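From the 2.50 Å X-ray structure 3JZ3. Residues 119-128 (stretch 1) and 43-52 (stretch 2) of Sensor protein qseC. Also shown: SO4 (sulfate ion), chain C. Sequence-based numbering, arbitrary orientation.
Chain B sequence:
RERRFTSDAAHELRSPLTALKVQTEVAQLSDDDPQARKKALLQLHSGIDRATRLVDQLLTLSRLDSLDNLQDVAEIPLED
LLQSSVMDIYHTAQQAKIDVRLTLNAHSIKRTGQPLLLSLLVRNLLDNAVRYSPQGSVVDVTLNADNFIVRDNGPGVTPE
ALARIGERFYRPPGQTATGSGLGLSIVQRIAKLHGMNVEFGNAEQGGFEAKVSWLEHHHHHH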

# COMPACT_ATOMS: atom_id res chain seq x y z
N SER B 119 6.99 -8.23 -0.27
CA SER B 119 5.58 -8.53 -0.40
C SER B 119 5.06 -8.07 -1.77
O SER B 119 4.31 -8.78 -2.42
CB SER B 119 4.79 -7.89 0.74
OG SER B 119 3.40 -8.07 0.56
N LEU B 120 5.49 -6.88 -2.19
CA LEU B 120 5.15 -6.32 -3.50
C LEU B 120 5.69 -7.17 -4.64
O LEU B 120 4.97 -7.46 -5.60
CB LEU B 120 5.68 -4.89 -3.65
CG LEU B 120 4.87 -3.74 -3.06
CD1 LEU B 120 5.66 -2.45 -3.20
CD2 LEU B 120 3.51 -3.62 -3.74
N LEU B 121 6.97 -7.55 -4.55
CA LEU B 121 7.60 -8.43 -5.52
C LEU B 121 6.79 -9.71 -5.71
O LEU B 121 6.39 -10.04 -6.83
CB LEU B 121 9.03 -8.78 -5.08
CG LEU B 121 9.93 -9.55 -6.04
CD1 LEU B 121 11.38 -9.41 -5.63
CD2 LEU B 121 9.55 -11.02 -6.14
N VAL B 122 6.54 -10.41 -4.61
CA VAL B 122 5.86 -11.71 -4.66
C VAL B 122 4.45 -11.56 -5.23
O VAL B 122 4.03 -12.35 -6.07
CB VAL B 122 5.81 -12.39 -3.26
CG1 VAL B 122 4.92 -13.62 -3.30
CG2 VAL B 122 7.21 -12.77 -2.80
N ARG B 123 3.76 -10.52 -4.79
CA ARG B 123 2.38 -10.28 -5.19
C ARG B 123 2.22 -9.95 -6.68
O ARG B 123 1.24 -10.35 -7.30
CB ARG B 123 1.76 -9.19 -4.31
CG ARG B 123 0.27 -9.09 -4.42
CD ARG B 123 -0.46 -10.24 -3.75
NE ARG B 123 -1.90 -10.12 -3.94
CZ ARG B 123 -2.70 -9.36 -3.20
NH1 ARG B 123 -2.21 -8.63 -2.20
NH2 ARG B 123 -4.00 -9.32 -3.45
N ASN B 124 3.18 -9.21 -7.24
CA ASN B 124 3.21 -8.95 -8.67
C ASN B 124 3.33 -10.21 -9.51
O ASN B 124 2.62 -10.38 -10.50
CB ASN B 124 4.35 -7.99 -9.02
CG ASN B 124 3.94 -6.54 -8.90
OD1 ASN B 124 3.27 -6.00 -9.78
ND2 ASN B 124 4.33 -5.90 -7.81
N LEU B 125 4.22 -11.11 -9.09
CA LEU B 125 4.41 -12.39 -9.77
C LEU B 125 3.15 -13.25 -9.66
O LEU B 125 2.81 -13.98 -10.59
CB LEU B 125 5.60 -13.14 -9.18
CG LEU B 125 7.01 -12.56 -9.32
CD1 LEU B 125 7.99 -13.43 -8.56
CD2 LEU B 125 7.42 -12.43 -10.79
N LEU B 126 2.48 -13.15 -8.52
CA LEU B 126 1.27 -13.90 -8.24
C LEU B 126 0.08 -13.40 -9.04
O LEU B 126 -0.63 -14.19 -9.66
CB LEU B 126 0.93 -13.88 -6.75
CG LEU B 126 1.44 -15.05 -5.92
CD1 LEU B 126 1.10 -14.83 -4.47
CD2 LEU B 126 0.83 -16.35 -6.42
N ASP B 127 -0.15 -12.09 -9.02
CA ASP B 127 -1.21 -11.46 -9.80
C ASP B 127 -1.04 -11.72 -11.29
O ASP B 127 -2.01 -11.99 -11.99
CB ASP B 127 -1.26 -9.95 -9.53
CG ASP B 127 -1.71 -9.61 -8.12
OD1 ASP B 127 -2.20 -10.51 -7.40
OD2 ASP B 127 -1.58 -8.44 -7.72
N ASN B 128 0.21 -11.64 -11.76
CA ASN B 128 0.55 -11.95 -13.14
C ASN B 128 0.24 -13.41 -13.50
O ASN B 128 -0.26 -13.69 -14.60
CB ASN B 128 2.02 -11.62 -13.42
CG ASN B 128 2.45 -11.98 -14.83
OD1 ASN B 128 1.73 -11.71 -15.80
ND2 ASN B 128 3.63 -12.58 -14.97
S SO4 C . -5.53 1.49 -12.43
O1 SO4 C . -4.52 0.82 -11.60
O2 SO4 C . -6.25 2.47 -11.63
O3 SO4 C . -4.87 2.16 -13.54
O4 SO4 C . -6.47 0.49 -12.94
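Stretch 2, residues 43-52: QLHSGIDRAT

Stretch 2 is helical throughout, as is stretch 1, and both helices run on beyond the residues considered here. The evidence is in the torsions and in the i to i+4 backbone hydrogen bonds: Thr-52 N to Ile-48 O measures 2.9 Å and Asp-49 N to His-45 O 2.8 Å, although Gly-47 N to Gln-43 O, at 3.4 Å, is weak. The two axes approach to 10.3 Å and their N-to-C directions differ by 137°, with a signed crossing angle of -137°, so stretch 2 runs broadly, but not closely, antiparallel to stretch 1. The register follows from this reversal. The CA atoms of Leu-120 and Thr-52 are 6.9 Å apart, those of Asn-124 and Ile-48 7.2 Å, and those of Asp-127 and His-45 6.1 Å. Together the two stretches bury 427 Å².

Ile-48 carries the largest share, 90 Å². Its CA-to-CB bond points toward stretch 1, and the side chain, with chi1 and chi2 both m, fits as a knob into the hole formed by Leu-120, Arg-123, Asn-124 and Asp-127. Each wall of that hole can be measured: Ile-48 CG1 is 3.4 Å from Arg-123 CG, Ile-48 CB 3.4 Å from Asp-127 OD2, Ile-48 CG2 4.0 Å from Asn-124 ND2, and Ile-48 CD1 4.4 Å from Leu-120 CD2.

Arg-123 follows with 67 Å². Ile-48 CG1 lies over one face of its guanidinium, while Leu-44 CG lies at the edge, near the plane, 3.5 Å from Arg-123 NH2. A salt bridge within the helix, Arg-123 NE to Asp-127 OD1 at 3.5 Å, links two walls of the hole, so the pocket around Ile-48 is partly charged.

Leu-120, covering 58 Å², starts sideways, but its end comes nearer: CD2 reaches to 4.2 Å from Ala-51 CB and 4.1 Å from Thr-52 OG1. Beside this apolar contact is the sole hydrogen bond between the stretches, from Asn-124 ND2 to Thr-52 OG1, at 2.9 Å with an N-H...acceptor angle of 162°. Both partners are also tied to their own helices: Asn-124 ND2 donates to Leu-120 O at 2.8 Å, and Thr-52 OG1 donates to Ile-48 O at 2.6 Å. The threonine hydroxyl thus gives its proton to its own backbone while accepting one from the asparagine.

Ser-46 points away from stretch 1, and the side chain of Arg-50 stays at least 9.0 Å from it; Arg-50 NE instead donates to sulfate O2 at 2.8 Å.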

# COMPACT_ATOMS: atom_id res chain seq x y z
N GLN B 43 -10.08 -5.85 -8.95
CA GLN B 43 -9.95 -4.86 -7.87
C GLN B 43 -8.72 -5.07 -6.99
O GLN B 43 -8.13 -4.10 -6.50
CB GLN B 43 -11.22 -4.83 -7.01
N LEU B 44 -8.33 -6.32 -6.79
CA LEU B 44 -7.18 -6.64 -5.94
C LEU B 44 -5.85 -6.63 -6.70
O LEU B 44 -4.78 -6.49 -6.10
CB LEU B 44 -7.42 -7.95 -5.16
CG LEU B 44 -6.80 -9.32 -5.47
CD1 LEU B 44 -7.27 -10.30 -4.40
CD2 LEU B 44 -7.12 -9.86 -6.86
N HIS B 45 -5.92 -6.76 -8.03
CA HIS B 45 -4.77 -6.55 -8.90
C HIS B 45 -4.49 -5.06 -9.08
O HIS B 45 -3.33 -4.64 -9.14
CB HIS B 45 -4.99 -7.22 -10.26
N SER B 46 -5.56 -4.27 -9.17
CA SER B 46 -5.48 -2.82 -9.32
C SER B 46 -4.79 -2.14 -8.13
O SER B 46 -3.98 -1.24 -8.31
CB SER B 46 -6.88 -2.23 -9.53
OG SER B 46 -6.87 -0.82 -9.42
N GLY B 47 -5.13 -2.58 -6.91
CA GLY B 47 -4.50 -2.08 -5.69
C GLY B 47 -2.99 -2.28 -5.71
O GLY B 47 -2.23 -1.34 -5.44
N ILE B 48 -2.57 -3.50 -6.04
CA ILE B 48 -1.15 -3.84 -6.16
C ILE B 48 -0.49 -3.10 -7.33
O ILE B 48 0.67 -2.71 -7.24
CB ILE B 48 -0.97 -5.38 -6.31
CG1 ILE B 48 -1.26 -6.08 -4.97
CG2 ILE B 48 0.42 -5.75 -6.85
CD1 ILE B 48 -0.38 -5.64 -3.78
N ASP B 49 -1.25 -2.90 -8.40
CA ASP B 49 -0.78 -2.19 -9.59
C ASP B 49 -0.45 -0.72 -9.30
O ASP B 49 0.55 -0.20 -9.78
CB ASP B 49 -1.85 -2.27 -10.68
CG ASP B 49 -1.33 -2.89 -11.95
OD1 ASP B 49 -0.46 -2.27 -12.60
OD2 ASP B 49 -1.80 -4.00 -12.30
N ARG B 50 -1.31 -0.08 -8.50
CA ARG B 50 -1.13 1.33 -8.13
C ARG B 50 0.02 1.52 -7.14
O ARG B 50 0.80 2.46 -7.28
CB ARG B 50 -2.42 1.90 -7.56
CG ARG B 50 -3.53 2.03 -8.57
CD ARG B 50 -4.86 2.19 -7.88
NE ARG B 50 -5.95 2.26 -8.84
CZ ARG B 50 -7.20 2.58 -8.54
NH1 ARG B 50 -7.55 2.87 -7.29
NH2 ARG B 50 -8.12 2.61 -9.50
N ALA B 51 0.10 0.65 -6.14
CA ALA B 51 1.19 0.67 -5.17
C ALA B 51 2.53 0.39 -5.85
O ALA B 51 3.54 1.00 -5.51
CB ALA B 51 0.94 -0.31 -4.05
N THR B 52 2.52 -0.54 -6.81
CA THR B 52 3.71 -0.90 -7.59
C THR B 52 4.24 0.30 -8.37
O THR B 52 5.40 0.66 -8.24
CB THR B 52 3.41 -2.08 -8.55
OG1 THR B 52 3.19 -3.27 -7.79
CG2 THR B 52 4.55 -2.31 -9.53